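Local coordinates for protein hypothetical aspartyl-tRNA synthetase (Sulfolobus tokodaii, PDB 1WYD) that attaches L-aspartate to tRNA(Asp) and probably also to tRNA(Asn), activating the amino acid with ATP to aspartyl-adenylate before transfer to the acceptor end, at residues Q240-E243 with K244-N248; M399-A402 with R403-V406. All coordinates share one frame; numbering follows the deposited sequence.

Interaction 1: Q240-E243 with K244-N248; sequences QLLE and KILHN
K244 opens the second half of this helical run by lying back along the preceding turn: its CD sits 3.3 Å from the backbone O of Q240, while the backbone bond between K244 N and Q240 O is weak. The chain bends at its third torsion (chi3 87°), and its ammonium group has a long, weak ion pair with E151. Next comes I245, whose N donates to L241 O at 2.9 Å. Its CG1 packs at 4.0 Å against CD2 of L241, the two side chains meeting at a slant, and its side chain also touches F144 and T147 of helix 128-150 and F397 of strand 394-400. Cutting this side chain back to an alanine is likely to leave the CD2 methyl of L241 without its neighbour and to open a gap between this helix, helix 128-150 and the sheet. L246 N then donates to L242 O at 2.7 Å, nearly straight at 173°. With its CG beside its own backbone N (chi1 -72°), L246 brings that carbon to 3.8 Å from CD1 of L242, and both leucines face the sheet. H247 finishes the series, its N donating to E243 O at 3.0 Å. The carboxylate of E243 turns to the backbone N of I275 through OE2. The i to i+4 bonds are those of any alpha-helix; the apolar flank of L241, L242, I245 and L246 against exposed Q240 and K244 makes it amphipathic, here laid against the largely antiparallel sheet of the class II synthetase catalytic domain.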
loop_
_atom_site.group_PDB
_atom_site.type_symbol
_atom_site.label_atom_id
_atom_site.label_comp_id
_atom_site.label_asym_id
_atom_site.label_seq_id
_atom_site.Cartn_x
_atom_site.Cartn_y
_atom_site.Cartn_z
ATOM N N GLN B 240 -15.851 16.564 1.904
ATOM C CA GLN B 240 -15.495 16.956 3.279
ATOM C C GLN B 240 -14.521 16.020 3.997
ATOM O O GLN B 240 -13.773 16.439 4.885
ATOM C CB GLN B 240 -16.745 17.052 4.126
ATOM C CG GLN B 240 -17.333 18.408 4.126
ATOM C CD GLN B 240 -18.630 18.428 4.904
ATOM O OE1 GLN B 240 -18.732 17.811 5.985
ATOM N NE2 GLN B 240 -19.638 19.104 4.352
ATOM N N LEU B 241 -14.576 14.735 3.663
ATOM C CA LEU B 241 -13.589 13.788 4.181
ATOM C C LEU B 241 -12.215 14.159 3.614
ATOM O O LEU B 241 -11.219 14.236 4.354
ATOM C CB LEU B 241 -13.976 12.370 3.766
ATOM C CG LEU B 241 -13.554 11.121 4.540
ATOM C CD1 LEU B 241 -13.253 10.042 3.513
ATOM C CD2 LEU B 241 -12.368 11.313 5.461
ATOM N N LEU B 242 -12.170 14.404 2.301
ATOM C CA LEU B 242 -10.908 14.630 1.613
ATOM C C LEU B 242 -10.278 15.921 2.132
ATOM O O LEU B 242 -9.095 15.949 2.428
ATOM C CB LEU B 242 -11.104 14.604 0.083
ATOM C CG LEU B 242 -10.216 15.406 -0.836
ATOM C CD1 LEU B 242 -8.943 14.637 -1.146
ATOM C CD2 LEU B 242 -10.957 15.680 -2.066
ATOM N N GLU B 243 -11.086 16.967 2.263
ATOM C CA GLU B 243 -10.677 18.220 2.904
ATOM C C GLU B 243 -9.900 17.929 4.188
ATOM O O GLU B 243 -8.776 18.399 4.376
ATOM C CB GLU B 243 -11.914 19.105 3.207
ATOM C CG GLU B 243 -12.489 19.884 2.012
ATOM C CD GLU B 243 -13.702 20.779 2.349
ATOM O OE1 GLU B 243 -14.417 20.533 3.365
ATOM O OE2 GLU B 243 -13.955 21.744 1.582
ATOM N N LYS B 244 -10.477 17.123 5.058
ATOM C CA LYS B 244 -9.815 16.816 6.316
ATOM C C LYS B 244 -8.516 16.023 6.148
ATOM O O LYS B 244 -7.545 16.242 6.880
ATOM C CB LYS B 244 -10.783 16.085 7.256
ATOM C CG LYS B 244 -11.898 17.002 7.799
ATOM C CD LYS B 244 -13.218 16.233 8.133
ATOM C CE LYS B 244 -13.221 15.652 9.553
ATOM N NZ LYS B 244 -14.618 15.240 9.992
ATOM N N ILE B 245 -8.532 15.082 5.197
ATOM C CA ILE B 245 -7.358 14.309 4.783
ATOM C C ILE B 245 -6.223 15.243 4.330
ATOM O O ILE B 245 -5.123 15.211 4.866
ATOM C CB ILE B 245 -7.766 13.324 3.630
ATOM C CG1 ILE B 245 -8.669 12.197 4.165
ATOM C CG2 ILE B 245 -6.514 12.762 2.887
ATOM C CD1 ILE B 245 -9.019 11.187 3.113
ATOM N N LEU B 246 -6.523 16.088 3.354
ATOM C CA LEU B 246 -5.534 16.989 2.757
ATOM C C LEU B 246 -4.966 17.935 3.778
ATOM O O LEU B 246 -3.785 18.246 3.767
ATOM C CB LEU B 246 -6.175 17.814 1.661
ATOM C CG LEU B 246 -6.541 17.153 0.349
ATOM C CD1 LEU B 246 -7.011 18.234 -0.596
ATOM C CD2 LEU B 246 -5.321 16.479 -0.218
ATOM N N HIS B 247 -5.826 18.370 4.679
ATOM C CA HIS B 247 -5.430 19.223 5.770
ATOM C C HIS B 247 -4.454 18.496 6.679
ATOM O O HIS B 247 -3.430 19.063 7.100
ATOM C CB HIS B 247 -6.670 19.677 6.554
ATOM C CG HIS B 247 -6.363 20.666 7.624
ATOM N ND1 HIS B 247 -6.205 22.011 7.366
ATOM C CD2 HIS B 247 -6.114 20.500 8.938
ATOM C CE1 HIS B 247 -5.912 22.642 8.488
ATOM N NE2 HIS B 247 -5.841 21.744 9.455
ATOM N N ASN B 248 -4.733 17.242 6.996
ATOM C CA ASN B 248 -3.801 16.532 7.878
ATOM C C ASN B 248 -2.467 16.242 7.179
ATOM O O ASN B 248 -1.396 16.182 7.834
ATOM C CB ASN B 248 -4.456 15.266 8.409
ATOM C CG ASN B 248 -3.623 14.556 9.433
ATOM O OD1 ASN B 248 -3.304 15.126 10.479
ATOM N ND2 ASN B 248 -3.301 13.268 9.169
#

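Interaction 2: M399-A402 with R403-V406; sequences MGLA and RLMV
M399 reaches forward from the end of a strand to L404 in the first turn of the helix that follows. Its CG stands anti to the backbone N (chi1 160°) and the chain bends at the thioether, which brings CE to 4.0 Å and SD to 4.1 Å from CD2 of L404. L401 adds its CD1, 4.3 Å from both L404 CD2 and M405 CG, and these residues form the close-packed side, covered by M226 of strand 222-231 and, over M405, by V133 and I136 of helix 128-150. G400 occupies the N-cap position, and its O accepts the N-H of L404 at 2.9 Å; the next bond, M405 N to L401 O, is more bent, at 137°. By V406 the pairing with A402 O has become weak. The more open side belongs to the partly exposed G400, A402 and R403. R403 carries its guanidinium away from the turn, NH1 to the backbone O of E352, NH2 to that of F218, and NE to the sulfonate of a bound buffer molecule in a salt bridge. G400, L401, A402 and R403 are predicted to bind ATP, and R403 matches the arginine of class II motif 3. An anion held by a guanidinium already fixed by two carbonyls is consistent with a pocket prepared for the negative charge of the nucleotide.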
loop_
_atom_site.group_PDB
_atom_site.type_symbol
_atom_site.label_atom_id
_atom_site.label_comp_id
_atom_site.label_asym_id
_atom_site.label_seq_id
_atom_site.Cartn_x
_atom_site.Cartn_y
_atom_site.Cartn_z
ATOM N N MET B 399 -7.278 9.827 -5.743
ATOM C CA MET B 399 -6.254 10.841 -5.826
ATOM C C MET B 399 -4.949 10.196 -6.311
ATOM O O MET B 399 -4.565 9.128 -5.837
ATOM C CB MET B 399 -6.041 11.415 -4.451
ATOM C CG MET B 399 -4.722 12.124 -4.220
ATOM S SD MET B 399 -4.974 13.366 -2.773
ATOM C CE MET B 399 -5.014 12.319 -1.443
ATOM N N GLY B 400 -4.239 10.899 -7.192
ATOM C CA GLY B 400 -2.969 10.430 -7.656
ATOM C C GLY B 400 -1.893 10.833 -6.704
ATOM O O GLY B 400 -1.718 12.015 -6.468
ATOM N N LEU B 401 -1.147 9.859 -6.180
ATOM C CA LEU B 401 -0.064 10.168 -5.307
ATOM C C LEU B 401 0.927 11.167 -5.915
ATOM O O LEU B 401 1.183 12.240 -5.344
ATOM C CB LEU B 401 0.604 8.905 -4.780
ATOM C CG LEU B 401 1.807 9.027 -3.833
ATOM C CD1 LEU B 401 1.482 9.936 -2.559
ATOM C CD2 LEU B 401 2.306 7.653 -3.400
ATOM N N ALA B 402 1.454 10.884 -7.078
ATOM C CA ALA B 402 2.505 11.749 -7.552
ATOM C C ALA B 402 2.001 13.150 -7.946
ATOM O O ALA B 402 2.766 14.118 -7.860
ATOM C CB ALA B 402 3.264 11.108 -8.665
ATOM N N ARG B 403 0.735 13.247 -8.376
ATOM C CA ARG B 403 0.153 14.538 -8.621
ATOM C C ARG B 403 0.038 15.291 -7.287
ATOM O O ARG B 403 0.375 16.465 -7.223
ATOM C CB ARG B 403 -1.212 14.403 -9.271
ATOM C CG ARG B 403 -1.196 14.631 -10.723
ATOM C CD ARG B 403 -2.107 13.686 -11.405
ATOM N NE ARG B 403 -1.962 13.706 -12.854
ATOM C CZ ARG B 403 -2.747 14.423 -13.639
ATOM N NH1 ARG B 403 -3.700 15.199 -13.102
ATOM N NH2 ARG B 403 -2.579 14.391 -14.946
ATOM N N LEU B 404 -0.401 14.605 -6.227
ATOM C CA LEU B 404 -0.493 15.202 -4.876
ATOM C C LEU B 404 0.888 15.635 -4.462
ATOM O O LEU B 404 1.051 16.621 -3.774
ATOM C CB LEU B 404 -1.043 14.209 -3.845
ATOM C CG LEU B 404 -0.809 14.474 -2.348
ATOM C CD1 LEU B 404 -1.608 15.751 -1.805
ATOM C CD2 LEU B 404 -1.120 13.216 -1.522
ATOM N N MET B 405 1.907 14.927 -4.936
ATOM C CA MET B 405 3.248 15.331 -4.554
ATOM C C MET B 405 3.690 16.726 -5.081
ATOM O O MET B 405 4.476 17.407 -4.412
ATOM C CB MET B 405 4.237 14.242 -4.882
ATOM C CG MET B 405 4.114 13.064 -3.931
ATOM S SD MET B 405 4.805 13.422 -2.277
ATOM C CE MET B 405 6.453 13.897 -2.575
ATOM N N VAL B 406 3.159 17.139 -6.245
ATOM C CA VAL B 406 3.402 18.472 -6.798
ATOM C C VAL B 406 2.940 19.551 -5.821
ATOM O O VAL B 406 3.644 20.548 -5.582
ATOM C CB VAL B 406 2.645 18.686 -8.105
ATOM C CG1 VAL B 406 2.782 20.126 -8.582
ATOM C CG2 VAL B 406 3.139 17.704 -9.183
#

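Overall arrangement
Both contacts illustrate how local contacts within a helix and packing against the fold go together: each joins consecutive residues and closes no more than a helical turn. Followed from the N terminus, interaction 1 comes first, within helix 235-256, which follows strand 222-231; interaction 2 comes much later, where strand 394-400 passes into helix 401-409. They stand in series, neither nesting nor crossing; though far apart in sequence, they touch, with centres about 14 Å apart. L246 CD2 meets M399 SD at 4.0 Å and L404 CD1 at 4.1 Å. Helix 128-150 touches both, so three helices and the central sheet meet in apolar packing beside the predicted ATP site.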